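Local atomic coordinates of pilin (Streptococcus pyogenes serotype M1, PDB entry 3GLD), a protein that forms the backbone of the pilus, stacking through intermolecular isopeptide bonds into the fibre needed for adhesion to host cells, aggregation and biofilm formation. Residues Leu162-Lys166 with Tyr241-Glu245; Asp178-Thr184 with Leu219-Lys225; Thr255-Val259 with Ile269-Thr274; Val259-Asp263 with Lys282-Ile286; Ala193-Ile199 with Gln211-Asp217. The protein carries 2 engineered substitutions. All coordinates share one frame. Residue numbers count along the deposited sequence, not the author numbering.

How the contacts relate
Contact 1 closes the longest loop, bringing strand 240-245 back over strand 151-169 and facing two sheets of the C-terminal domain across their shared core. Within that loop contact 2 pairs strand 179-185 with strand 220-224, and within contact 2 lies contact 5, the hairpin of strands 196-202 and 210-215; Tyr220 and Thr212 join these two by a side-chain hydrogen bond. After contact 1 has closed, contacts 3 and 4 both open from strand 254-261 and share Val259. Contact 3 pairs that strand with strand 267-270 on one edge, while contact 4 pairs it with strand 284-291, itself hydrogen-bonded to strand 151-169 of contact 1.

Contact 1: residues Leu162-Lys166 with Tyr241-Glu245; sequences LTVKK and YVVTE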
# COMPACT_ATOMS: atom_id res chain seq x y z
N LEU A 162 4.23 -6.79 14.71
CA LEU A 162 4.38 -6.57 16.14
C LEU A 162 4.47 -7.93 16.87
O LEU A 162 3.56 -8.77 16.80
CB LEU A 162 3.24 -5.71 16.69
CG LEU A 162 3.13 -5.67 18.22
CD1 LEU A 162 4.35 -5.02 18.80
CD2 LEU A 162 1.88 -4.93 18.64
N THR A 163 5.59 -8.14 17.56
CA THR A 163 5.81 -9.35 18.36
C THR A 163 5.72 -8.97 19.84
O THR A 163 6.32 -8.00 20.28
CB THR A 163 7.18 -9.97 18.03
OG1 THR A 163 7.21 -10.28 16.64
CG2 THR A 163 7.49 -11.28 18.83
N VAL A 164 4.91 -9.71 20.60
CA VAL A 164 4.83 -9.48 22.05
C VAL A 164 5.32 -10.72 22.77
O VAL A 164 4.84 -11.81 22.53
CB VAL A 164 3.38 -9.12 22.52
CG1 VAL A 164 3.36 -8.85 24.06
CG2 VAL A 164 2.84 -7.93 21.74
N LYS A 165 6.30 -10.54 23.65
CA LYS A 165 6.96 -11.65 24.29
C LYS A 165 6.79 -11.53 25.79
O LYS A 165 6.79 -10.42 26.33
CB LYS A 165 8.46 -11.61 23.98
CG LYS A 165 8.79 -11.92 22.55
CD LYS A 165 10.29 -11.70 22.23
CE LYS A 165 11.19 -12.74 22.90
NZ LYS A 165 12.61 -12.56 22.45
N LYS A 166 6.66 -12.68 26.45
CA LYS A 166 6.66 -12.74 27.92
C LYS A 166 7.92 -13.46 28.39
O LYS A 166 8.26 -14.55 27.90
CB LYS A 166 5.42 -13.49 28.43
CG LYS A 166 5.43 -13.71 29.96
CD LYS A 166 5.05 -12.41 30.64
CE LYS A 166 5.68 -12.32 32.00
NZ LYS A 166 5.18 -11.11 32.71
N TYR A 241 -1.25 1.86 18.46
CA TYR A 241 -1.63 0.72 19.26
C TYR A 241 -1.12 0.83 20.70
O TYR A 241 -0.20 1.59 20.99
CB TYR A 241 -1.18 -0.60 18.60
CG TYR A 241 0.31 -0.77 18.52
CD1 TYR A 241 1.02 -1.35 19.59
CD2 TYR A 241 1.03 -0.36 17.39
CE1 TYR A 241 2.40 -1.49 19.53
CE2 TYR A 241 2.39 -0.50 17.32
CZ TYR A 241 3.08 -1.07 18.40
OH TYR A 241 4.44 -1.23 18.33
N VAL A 242 -1.75 0.06 21.58
CA VAL A 242 -1.34 -0.09 22.97
C VAL A 242 -1.37 -1.57 23.29
O VAL A 242 -2.33 -2.28 22.92
CB VAL A 242 -2.30 0.64 23.94
CG1 VAL A 242 -1.74 0.62 25.37
CG2 VAL A 242 -2.55 2.09 23.51
N VAL A 243 -0.33 -2.04 23.96
CA VAL A 243 -0.31 -3.38 24.55
C VAL A 243 -0.21 -3.27 26.06
O VAL A 243 0.65 -2.57 26.58
CB VAL A 243 0.88 -4.23 24.08
CG1 VAL A 243 0.71 -5.68 24.53
CG2 VAL A 243 1.05 -4.14 22.55
N THR A 244 -1.09 -3.97 26.78
CA THR A 244 -1.04 -3.96 28.23
C THR A 244 -1.18 -5.37 28.80
O THR A 244 -2.00 -6.16 28.32
CB THR A 244 -2.16 -3.11 28.84
OG1 THR A 244 -3.38 -3.84 28.77
CG2 THR A 244 -2.33 -1.80 28.13
N GLU A 245 -0.40 -5.67 29.82
CA GLU A 245 -0.58 -6.88 30.62
C GLU A 245 -1.45 -6.55 31.85
O GLU A 245 -1.37 -5.44 32.35
CB GLU A 245 0.79 -7.35 31.06
CG GLU A 245 0.84 -8.61 31.90
CD GLU A 245 2.25 -8.96 32.35
OE1 GLU A 245 3.13 -9.20 31.50
OE2 GLU A 245 2.49 -9.01 33.57
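Strands 162-166 and 241-245 run nearly parallel, at 12°, but their axes stay 10.0 Å apart, too far for backbone hydrogen bonding: they belong to two sheets stacked face to face. The CA atoms of Val164 and Val243 come to 8.4 Å, those of the end pairs Leu162-Tyr241 and Lys166-Glu245 to 9.9 and 9.7 Å. Leu162, Val164, Tyr241, Val243 and Glu245 direct their CA-to-CB bonds into the gap. At one end Leu162 CD2 rests over a face of the Tyr241 ring in a CH-pi contact, 3.6 Å from Tyr241 CE1, and also lies 4.1 Å from Val243 CG2. In the middle Val164 CG1 meets Val243 CG1 at 4.2 Å. The apolar filling stops at Lys166, whose CB leaves sideways but whose chain reaches inward. Its NZ is covalently joined to Asn290 CG, the intramolecular isopeptide that ties strand 151-169 to strand 284-291. This amide nitrogen donates a nearly straight hydrogen bond to Glu245 OE1 at 3.1 Å. Phe179 and Phe181 of the neighbouring strand 179-185 pack against the glutamate. Glu245 is the residue that autocatalyses the cross-link, and its buried carboxylate, still bonded to the product nitrogen among aromatic rings, fits a role in moving protons during the reaction of lysine with asparagine.

Contact 2: residues Asp178-Thr184 with Leu219-Lys225; sequences DFNFGLT and LYHFTLK
Two extended strands, 179-184 and 220-224, run antiparallel with axes 4.6 Å apart and a crossing angle of 148°. Phe179-Leu224, Phe181-Phe222 and Leu183-Tyr220 are hydrogen-bonded pairs, Asn180-Thr223 and Gly182-His221 non-hydrogen-bonded ones. Phe179 N donates to Leu224 O at 3.0 Å, and Leu224 N to Phe179 O at 3.0 Å. Phe181 N donates to Phe222 O at 2.7 Å. Phe222 N donates to Phe181 O at 3.0 Å. Leu183 N donates to Tyr220 O at 2.9 Å. Tyr220 N donates to Leu183 O at 2.7 Å. Phe179, Phe181, Leu183, Tyr220, Phe222 and Leu224 share the inner face. Phe222 (chi1 p) swings its ring across the strand, one face toward the CB of Phe181 (chi1 m); the two rings are near parallel, at 8°, but slid apart, centroids 5.0 Å. Leu183 CB meets the edge of Phe222 at CE1, 4.0 Å, and Phe181 CE2 fits against Leu224 CB at 3.7 Å. This is the edge of a four-stranded antiparallel sheet in a beta-sandwich domain, its aromatic face turned to the isopeptide site, where Phe181 packs on Glu245. On the outer face Gly182 is a hollow filled by Leu219 CD1, 3.6 Å from its CA and 3.4 Å from Thr184 OG1. At the other end Asp178 OD2 forms a salt bridge with Lys225 NZ (2.7 Å), and Thr223 OG1 donates to Asp178 OD1 (3.2 Å).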
# COMPACT_ATOMS: atom_id res chain seq x y z
N ASP A 178 0.10 -18.42 33.15
CA ASP A 178 -0.45 -17.58 32.08
C ASP A 178 -0.67 -16.14 32.52
O ASP A 178 -1.41 -15.88 33.47
CB ASP A 178 -1.69 -18.20 31.47
CG ASP A 178 -1.35 -19.06 30.27
OD1 ASP A 178 -0.95 -18.52 29.21
OD2 ASP A 178 -1.42 -20.29 30.40
N PHE A 179 0.00 -15.20 31.86
CA PHE A 179 -0.21 -13.79 32.13
C PHE A 179 -1.21 -13.27 31.10
O PHE A 179 -1.08 -13.59 29.92
CB PHE A 179 1.10 -13.03 32.06
CG PHE A 179 2.10 -13.43 33.12
CD1 PHE A 179 2.31 -12.61 34.21
CD2 PHE A 179 2.85 -14.61 32.99
CE1 PHE A 179 3.22 -12.96 35.20
CE2 PHE A 179 3.76 -14.97 33.99
CZ PHE A 179 3.94 -14.14 35.09
N ASN A 180 -2.19 -12.48 31.55
CA ASN A 180 -3.22 -11.91 30.67
C ASN A 180 -2.76 -10.62 29.97
O ASN A 180 -2.12 -9.77 30.58
CB ASN A 180 -4.49 -11.58 31.45
CG ASN A 180 -5.27 -12.81 31.87
OD1 ASN A 180 -5.20 -13.88 31.25
ND2 ASN A 180 -6.04 -12.66 32.94
N PHE A 181 -3.16 -10.47 28.72
CA PHE A 181 -2.78 -9.27 27.95
C PHE A 181 -3.97 -8.76 27.14
O PHE A 181 -4.88 -9.53 26.79
CB PHE A 181 -1.66 -9.61 26.97
CG PHE A 181 -0.32 -9.94 27.60
CD1 PHE A 181 0.64 -8.95 27.80
CD2 PHE A 181 0.02 -11.27 27.89
CE1 PHE A 181 1.89 -9.25 28.36
CE2 PHE A 181 1.27 -11.59 28.46
CZ PHE A 181 2.22 -10.57 28.68
N GLY A 182 -3.95 -7.46 26.84
CA GLY A 182 -4.87 -6.85 25.87
C GLY A 182 -4.07 -6.09 24.81
O GLY A 182 -3.06 -5.46 25.12
N LEU A 183 -4.51 -6.19 23.55
CA LEU A 183 -3.93 -5.42 22.45
C LEU A 183 -5.08 -4.67 21.79
O LEU A 183 -6.10 -5.28 21.43
CB LEU A 183 -3.25 -6.33 21.41
CG LEU A 183 -3.04 -5.78 19.97
CD1 LEU A 183 -1.83 -4.82 19.94
CD2 LEU A 183 -2.79 -6.94 19.04
N THR A 184 -4.91 -3.37 21.63
CA THR A 184 -5.87 -2.55 20.88
C THR A 184 -5.13 -1.80 19.78
O THR A 184 -4.20 -1.05 20.05
CB THR A 184 -6.58 -1.55 21.79
OG1 THR A 184 -7.08 -2.24 22.93
CG2 THR A 184 -7.74 -0.87 21.05
N LEU A 219 -10.60 -4.36 21.48
CA LEU A 219 -9.61 -4.98 22.39
C LEU A 219 -9.44 -6.46 22.09
O LEU A 219 -10.42 -7.20 22.03
CB LEU A 219 -10.00 -4.77 23.86
CG LEU A 219 -9.16 -5.32 25.03
CD1 LEU A 219 -7.73 -4.85 24.98
CD2 LEU A 219 -9.80 -4.89 26.35
N TYR A 220 -8.21 -6.88 21.90
CA TYR A 220 -7.92 -8.27 21.63
C TYR A 220 -7.29 -8.90 22.87
O TYR A 220 -6.22 -8.47 23.30
CB TYR A 220 -6.96 -8.37 20.44
CG TYR A 220 -6.43 -9.77 20.18
CD1 TYR A 220 -7.22 -10.72 19.54
CD2 TYR A 220 -5.15 -10.13 20.58
CE1 TYR A 220 -6.74 -12.01 19.31
CE2 TYR A 220 -4.67 -11.40 20.35
CZ TYR A 220 -5.46 -12.33 19.72
OH TYR A 220 -4.96 -13.58 19.49
N HIS A 221 -7.94 -9.93 23.43
CA HIS A 221 -7.44 -10.62 24.62
C HIS A 221 -6.54 -11.79 24.28
O HIS A 221 -6.84 -12.58 23.38
CB HIS A 221 -8.61 -11.13 25.49
CG HIS A 221 -9.57 -10.05 25.92
ND1 HIS A 221 -9.30 -9.18 26.95
CD2 HIS A 221 -10.79 -9.71 25.44
CE1 HIS A 221 -10.31 -8.35 27.10
NE2 HIS A 221 -11.23 -8.65 26.20
N PHE A 222 -5.45 -11.92 25.04
CA PHE A 222 -4.53 -13.04 24.88
C PHE A 222 -3.73 -13.33 26.15
O PHE A 222 -3.70 -12.52 27.08
CB PHE A 222 -3.59 -12.87 23.66
CG PHE A 222 -2.60 -11.76 23.79
CD1 PHE A 222 -2.96 -10.43 23.50
CD2 PHE A 222 -1.28 -12.03 24.14
CE1 PHE A 222 -2.03 -9.40 23.59
CE2 PHE A 222 -0.34 -11.01 24.24
CZ PHE A 222 -0.71 -9.69 23.97
N THR A 223 -3.10 -14.50 26.17
CA THR A 223 -2.30 -14.91 27.31
C THR A 223 -0.97 -15.43 26.84
O THR A 223 -0.88 -16.02 25.75
CB THR A 223 -2.99 -16.02 28.17
OG1 THR A 223 -3.16 -17.21 27.38
CG2 THR A 223 -4.35 -15.58 28.66
N LEU A 224 0.06 -15.26 27.66
CA LEU A 224 1.37 -15.82 27.37
C LEU A 224 2.02 -16.37 28.65
O LEU A 224 1.96 -15.73 29.69
CB LEU A 224 2.32 -14.75 26.78
CG LEU A 224 1.99 -14.08 25.43
CD1 LEU A 224 2.89 -12.90 25.15
CD2 LEU A 224 2.11 -15.09 24.36
N LYS A 225 2.65 -17.53 28.53
CA LYS A 225 3.59 -17.98 29.56
C LYS A 225 5.01 -17.50 29.21
O LYS A 225 5.24 -16.99 28.11
CB LYS A 225 3.58 -19.52 29.66
CG LYS A 225 2.21 -20.17 29.89
CD LYS A 225 2.35 -21.72 29.81
CE LYS A 225 1.06 -22.48 30.15
NZ LYS A 225 -0.02 -22.26 29.14
O HOH W 1 -6.85 -11.03 28.31

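Contact 3: residues Thr255-Val259 with Ile269-Thr274; sequences TNVEV and IAGNST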
# COMPACT_ATOMS: atom_id res chain seq x y z
N THR A 255 6.59 -5.96 37.02
CA THR A 255 6.50 -6.00 35.57
C THR A 255 7.22 -4.82 34.93
O THR A 255 7.02 -3.66 35.32
CB THR A 255 5.05 -6.10 35.10
OG1 THR A 255 4.46 -7.26 35.67
CG2 THR A 255 4.97 -6.19 33.56
N ASN A 256 8.08 -5.13 33.96
CA ASN A 256 8.76 -4.12 33.17
C ASN A 256 8.60 -4.41 31.67
O ASN A 256 8.56 -5.58 31.26
CB ASN A 256 10.23 -4.02 33.56
CG ASN A 256 10.43 -3.43 34.97
OD1 ASN A 256 10.32 -4.14 35.99
ND2 ASN A 256 10.74 -2.13 35.03
N VAL A 257 8.50 -3.35 30.89
CA VAL A 257 8.21 -3.45 29.45
C VAL A 257 9.41 -2.99 28.64
O VAL A 257 9.91 -1.89 28.84
CB VAL A 257 7.01 -2.56 29.04
CG1 VAL A 257 6.61 -2.84 27.59
CG2 VAL A 257 5.82 -2.81 29.93
N GLU A 258 9.88 -3.81 27.72
CA GLU A 258 10.88 -3.34 26.78
C GLU A 258 10.25 -3.12 25.41
O GLU A 258 9.61 -4.03 24.87
CB GLU A 258 12.05 -4.31 26.67
CG GLU A 258 13.15 -3.77 25.77
CD GLU A 258 14.13 -4.86 25.38
OE1 GLU A 258 15.22 -4.91 25.98
OE2 GLU A 258 13.80 -5.68 24.50
N VAL A 259 10.44 -1.93 24.85
CA VAL A 259 9.89 -1.56 23.54
C VAL A 259 11.03 -1.38 22.55
O VAL A 259 11.77 -0.41 22.62
CB VAL A 259 9.05 -0.25 23.62
CG1 VAL A 259 8.46 0.10 22.24
CG2 VAL A 259 7.93 -0.37 24.66
N ILE A 269 10.31 0.58 30.18
CA ILE A 269 9.18 1.13 30.91
C ILE A 269 8.85 0.29 32.13
O ILE A 269 8.45 -0.88 32.01
CB ILE A 269 7.92 1.27 30.00
CG1 ILE A 269 8.13 2.39 28.96
CG2 ILE A 269 6.66 1.53 30.82
CD1 ILE A 269 6.98 2.55 27.97
N ALA A 270 9.04 0.87 33.31
CA ALA A 270 8.55 0.28 34.53
C ALA A 270 7.02 0.29 34.43
O ALA A 270 6.42 1.29 34.03
CB ALA A 270 9.03 1.09 35.73
N GLY A 271 6.39 -0.84 34.74
CA GLY A 271 4.93 -0.91 34.72
C GLY A 271 4.40 -1.93 33.74
O GLY A 271 5.16 -2.73 33.18
N ASN A 272 3.09 -1.90 33.51
CA ASN A 272 2.45 -2.98 32.77
C ASN A 272 1.86 -2.61 31.41
O ASN A 272 1.12 -3.40 30.83
CB ASN A 272 1.41 -3.70 33.63
CG ASN A 272 0.38 -2.76 34.23
OD1 ASN A 272 -0.07 -2.97 35.37
ND2 ASN A 272 -0.01 -1.72 33.49
N SER A 273 2.19 -1.42 30.92
CA SER A 273 1.65 -0.91 29.65
C SER A 273 2.68 -0.21 28.76
O SER A 273 3.56 0.49 29.24
CB SER A 273 0.48 0.04 29.92
OG SER A 273 -0.09 0.49 28.70
N THR A 274 2.54 -0.41 27.45
CA THR A 274 3.21 0.47 26.50
C THR A 274 2.50 1.82 26.57
O THR A 274 1.37 1.92 27.03
CB THR A 274 3.17 -0.08 25.04
OG1 THR A 274 1.81 -0.19 24.57
CG2 THR A 274 3.85 -1.44 24.97
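Asn256 with Ala270 and Val257 with Ile269 are the two antiparallel bridges here. Around the hydrogen-bonded pair, Val257 N donates to Ile269 O at 2.7 Å and Ile269 N to Val257 O at 2.8 Å. A third bond, Gly271 N to Thr255 O at 2.9 Å, satisfies the carbonyl of Thr255 just as the chain turns away; the phi/psi of Gly271, 119/-170, would jam a CB against the preceding carbonyl oxygen. The turn lets Val257 CG1 reach Thr274 CG2 (4.1 Å), while Val257 CB packs on Ile269 CB (4.1 Å). Ser273 OG donates to Thr274 O at 2.6 Å. Thr255 OG1 finds Asn290 OD1, of the isopeptide cross-link, and more weakly Glu245 OE2; Thr274 OG1 bonds to Val243 N. Strand 254-261 lies between strand 267-270 on one side and strand 284-291 on the other, and the segment beyond Gly271 crosses to strand 240-245, where backbone hydrogen bonds link Asn272 with Glu245 and Thr274 with Val243.

Contact 4: residues Val259-Asp263 with Lys282-Ile286; sequences VSPQD and KDMTI
Met284 lays its thioether over the opposite strand: with chi angles t, p, p it curls so that SD sits 3.5 Å from both Ser260 C and Pro261 N, while CE touches Val259 CG1 at 3.6 Å. Beneath it strands 259-261 and 284-286 run antiparallel, 4.7 Å between axes and crossing at 163°. Val259-Ile286 and Pro261-Met284 are non-hydrogen-bonded pairs, so the proline, lacking an NH, costs no hydrogen bond between these strands; these four side chains share one face. Ser260-Thr285 is the hydrogen-bonded pair, with Ser260 N to Thr285 O at 2.9 Å and Thr285 N to Ser260 O at 3.0 Å. Strand 284-291 pairs on its other side with strand 151-169 in one sheet of the C-terminal beta-sandwich domain. Past Pro261 the backbone turns at Gln262 (phi/psi -45/-52), whose N donates to Asp283 O at 3.0 Å. Two waters bridge Gln262 OE1 to Asp283 N and OD2; Asp283 OD1 is hydrogen-bonded to Thr161 OG1. Asp263 OD2 stays 4.3 Å from Lys282 NZ, beyond a salt bridge.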
# COMPACT_ATOMS: atom_id res chain seq x y z
N VAL A 259 10.44 -1.93 24.85
CA VAL A 259 9.89 -1.56 23.54
C VAL A 259 11.03 -1.38 22.55
O VAL A 259 11.77 -0.41 22.62
CB VAL A 259 9.05 -0.25 23.62
CG1 VAL A 259 8.46 0.10 22.24
CG2 VAL A 259 7.93 -0.37 24.66
N SER A 260 11.16 -2.32 21.63
CA SER A 260 12.37 -2.39 20.82
C SER A 260 12.07 -2.49 19.33
O SER A 260 11.88 -3.60 18.83
CB SER A 260 13.22 -3.59 21.28
OG SER A 260 14.36 -3.73 20.47
N PRO A 261 12.02 -1.33 18.61
CA PRO A 261 11.91 -1.34 17.15
C PRO A 261 13.24 -1.70 16.52
O PRO A 261 14.29 -1.26 17.02
CB PRO A 261 11.52 0.11 16.78
CG PRO A 261 11.89 0.94 17.95
CD PRO A 261 11.84 0.03 19.17
N GLN A 262 13.21 -2.49 15.45
CA GLN A 262 14.45 -3.06 14.89
C GLN A 262 15.70 -2.13 14.72
O GLN A 262 16.82 -2.47 15.18
CB GLN A 262 14.14 -3.78 13.59
CG GLN A 262 15.35 -4.49 13.02
CD GLN A 262 15.02 -5.29 11.79
OE1 GLN A 262 13.92 -5.82 11.65
NE2 GLN A 262 15.99 -5.39 10.89
N ASP A 263 15.54 -0.98 14.07
CA ASP A 263 16.68 -0.06 13.90
C ASP A 263 16.52 1.21 14.74
O ASP A 263 16.96 2.29 14.34
CB ASP A 263 16.84 0.37 12.43
CG ASP A 263 17.15 -0.79 11.48
OD1 ASP A 263 18.19 -1.47 11.66
OD2 ASP A 263 16.36 -1.01 10.54
N LYS A 282 9.48 -0.58 10.45
CA LYS A 282 10.38 -1.45 11.18
C LYS A 282 9.61 -2.44 12.08
O LYS A 282 8.69 -2.05 12.79
CB LYS A 282 11.29 -0.61 12.08
CG LYS A 282 12.12 0.45 11.33
CD LYS A 282 13.22 -0.21 10.50
CE LYS A 282 14.16 0.84 9.87
NZ LYS A 282 13.45 1.68 8.88
N ASP A 283 10.02 -3.71 12.05
CA ASP A 283 9.44 -4.76 12.90
C ASP A 283 9.62 -4.37 14.37
O ASP A 283 10.70 -3.92 14.77
CB ASP A 283 10.13 -6.09 12.63
CG ASP A 283 9.70 -6.75 11.33
OD1 ASP A 283 8.51 -6.63 10.93
OD2 ASP A 283 10.54 -7.48 10.74
N MET A 284 8.56 -4.50 15.15
CA MET A 284 8.59 -4.09 16.55
C MET A 284 8.59 -5.29 17.46
O MET A 284 7.76 -6.18 17.29
CB MET A 284 7.39 -3.20 16.87
CG MET A 284 7.22 -2.88 18.38
SD MET A 284 8.59 -1.94 19.07
CE MET A 284 8.08 -0.25 18.67
N THR A 285 9.48 -5.32 18.47
CA THR A 285 9.41 -6.37 19.48
C THR A 285 9.27 -5.78 20.87
O THR A 285 10.08 -4.95 21.28
CB THR A 285 10.63 -7.30 19.43
OG1 THR A 285 10.72 -7.87 18.14
CG2 THR A 285 10.50 -8.45 20.45
N ILE A 286 8.22 -6.20 21.58
CA ILE A 286 7.90 -5.71 22.90
C ILE A 286 7.90 -6.89 23.87
O ILE A 286 7.12 -7.84 23.70
CB ILE A 286 6.54 -5.00 22.94
CG1 ILE A 286 6.49 -3.89 21.88
CG2 ILE A 286 6.26 -4.47 24.35
CD1 ILE A 286 5.25 -3.05 21.89
O HOH W 2 12.42 -4.34 10.27
O HOH W 3 13.06 -8.05 11.44

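Contact 5: residues Ala193-Ile199 with Gln211-Asp217; sequences ASEKVMI and QTEASID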
# COMPACT_ATOMS: atom_id res chain seq x y z
N ALA A 193 -12.40 0.81 11.43
CA ALA A 193 -12.80 -0.08 12.50
C ALA A 193 -13.30 -1.38 11.91
O ALA A 193 -13.89 -1.40 10.82
CB ALA A 193 -13.86 0.57 13.35
N SER A 194 -13.01 -2.48 12.61
CA SER A 194 -13.50 -3.82 12.25
C SER A 194 -12.72 -4.55 11.17
O SER A 194 -12.92 -5.75 11.00
CB SER A 194 -15.00 -3.82 11.93
OG SER A 194 -15.74 -3.89 13.13
N GLU A 195 -11.84 -3.84 10.44
CA GLU A 195 -10.84 -4.50 9.60
C GLU A 195 -10.07 -5.51 10.46
O GLU A 195 -9.80 -5.25 11.60
CB GLU A 195 -9.85 -3.50 9.00
CG GLU A 195 -10.40 -2.76 7.79
CD GLU A 195 -10.67 -3.70 6.62
OE1 GLU A 195 -9.69 -4.29 6.10
OE2 GLU A 195 -11.86 -3.84 6.23
N LYS A 196 -9.73 -6.67 9.89
CA LYS A 196 -9.02 -7.74 10.61
C LYS A 196 -7.53 -7.75 10.33
O LYS A 196 -7.10 -7.52 9.19
CB LYS A 196 -9.58 -9.13 10.25
CG LYS A 196 -11.10 -9.33 10.48
CD LYS A 196 -11.47 -9.48 11.92
CE LYS A 196 -12.97 -9.85 12.08
NZ LYS A 196 -13.85 -8.64 12.16
N VAL A 197 -6.74 -8.04 11.37
CA VAL A 197 -5.32 -8.35 11.22
C VAL A 197 -5.03 -9.75 11.76
O VAL A 197 -5.71 -10.23 12.70
CB VAL A 197 -4.38 -7.32 11.90
CG1 VAL A 197 -4.65 -5.91 11.38
CG2 VAL A 197 -4.49 -7.38 13.41
N MET A 198 -4.02 -10.39 11.18
CA MET A 198 -3.69 -11.75 11.49
C MET A 198 -2.72 -11.80 12.67
O MET A 198 -1.73 -11.05 12.70
CB MET A 198 -3.06 -12.44 10.30
CG MET A 198 -3.96 -12.46 9.08
SD MET A 198 -3.06 -12.92 7.59
CE MET A 198 -2.86 -14.69 7.78
N ILE A 199 -2.99 -12.70 13.60
CA ILE A 199 -2.16 -12.90 14.78
C ILE A 199 -1.75 -14.37 14.89
O ILE A 199 -2.61 -15.26 14.76
CB ILE A 199 -2.89 -12.41 16.04
CG1 ILE A 199 -3.03 -10.89 15.97
CG2 ILE A 199 -2.12 -12.83 17.34
CD1 ILE A 199 -3.74 -10.26 17.12
N GLN A 211 -3.29 -19.48 14.69
CA GLN A 211 -3.81 -18.25 14.05
C GLN A 211 -5.13 -17.78 14.63
O GLN A 211 -6.11 -18.53 14.74
CB GLN A 211 -4.05 -18.45 12.54
CG GLN A 211 -2.91 -19.01 11.74
CD GLN A 211 -1.84 -17.96 11.45
OE1 GLN A 211 -2.12 -16.75 11.43
NE2 GLN A 211 -0.62 -18.43 11.22
N THR A 212 -5.17 -16.50 14.94
CA THR A 212 -6.38 -15.81 15.30
C THR A 212 -6.38 -14.52 14.51
O THR A 212 -5.42 -14.21 13.78
CB THR A 212 -6.42 -15.47 16.81
OG1 THR A 212 -5.16 -14.93 17.23
CG2 THR A 212 -6.73 -16.70 17.65
N GLU A 213 -7.46 -13.75 14.66
CA GLU A 213 -7.56 -12.42 14.07
C GLU A 213 -7.96 -11.42 15.15
O GLU A 213 -8.65 -11.77 16.10
CB GLU A 213 -8.59 -12.41 12.93
CG GLU A 213 -8.22 -13.30 11.73
CD GLU A 213 -9.37 -13.47 10.71
OE1 GLU A 213 -10.56 -13.39 11.09
OE2 GLU A 213 -9.07 -13.70 9.51
N ALA A 214 -7.47 -10.20 15.00
CA ALA A 214 -7.88 -9.07 15.84
C ALA A 214 -8.60 -8.07 14.95
O ALA A 214 -8.28 -7.93 13.77
CB ALA A 214 -6.68 -8.43 16.47
N SER A 215 -9.57 -7.37 15.53
CA SER A 215 -10.32 -6.33 14.84
C SER A 215 -9.82 -4.98 15.27
O SER A 215 -9.63 -4.73 16.46
CB SER A 215 -11.80 -6.43 15.17
OG SER A 215 -12.39 -7.56 14.56
N ILE A 216 -9.59 -4.10 14.30
CA ILE A 216 -9.19 -2.73 14.58
C ILE A 216 -10.30 -2.06 15.41
O ILE A 216 -11.49 -2.21 15.12
CB ILE A 216 -8.88 -1.95 13.25
CG1 ILE A 216 -7.71 -2.60 12.51
CG2 ILE A 216 -8.58 -0.49 13.54
CD1 ILE A 216 -7.33 -1.92 11.17
N ASP A 217 -9.89 -1.38 16.48
CA ASP A 217 -10.79 -0.66 17.38
C ASP A 217 -11.51 -1.56 18.39
O ASP A 217 -12.39 -1.10 19.12
CB ASP A 217 -11.80 0.18 16.58
CG ASP A 217 -11.43 1.65 16.53
OD1 ASP A 217 -10.25 1.99 16.76
OD2 ASP A 217 -12.33 2.47 16.24
O HOH W 4 -14.27 -3.02 15.93
O HOH W 5 -3.14 -16.52 17.78
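Ala193 starts the segment beside the end of its partner, its CA 3.6 Å from Ile216 O. Ser194, with a positive phi of 81°, turns the chain so that its N donates to that same Ile216 O at 2.9 Å, an oxygen that also accepts from a water lying 3.3 Å from Ser194 OG. Glu195 O takes the bond from Ile216 N (2.9 Å), and its CB packs against Ile216 CD1 at 3.7 Å. With Lys196 the regular strand begins, in a non-hydrogen-bonded pair with Ser215; its side chain folds back over the partner so that NZ donates to Ser215 OG at 3.0 Å and to Ser194 O at 3.3 Å. Val197 pairs with Ala214 through two bonds, Val197 N to Ala214 O and Ala214 N to Val197 O, both 2.9 Å, and Val197 CG2 meets Ala214 CB at 3.9 Å. Met198 lies opposite Glu213, on the same face as Lys196; its N is bonded to Asn234 OD1. Ile199 closes the walk with a second two-bond pair, N to Thr212 O and O to Thr212 N, each 2.9 Å, while its CD1 reaches Ala214 CB at 3.5 Å. Thr212 OG1 is held by Tyr220 OH. The segments cross at 145°, a strongly twisted antiparallel beta hairpin: strand 196-202 pairs on its other side with strand 229-236, placing the hairpin at the edge of a sheet of the C-terminal domain.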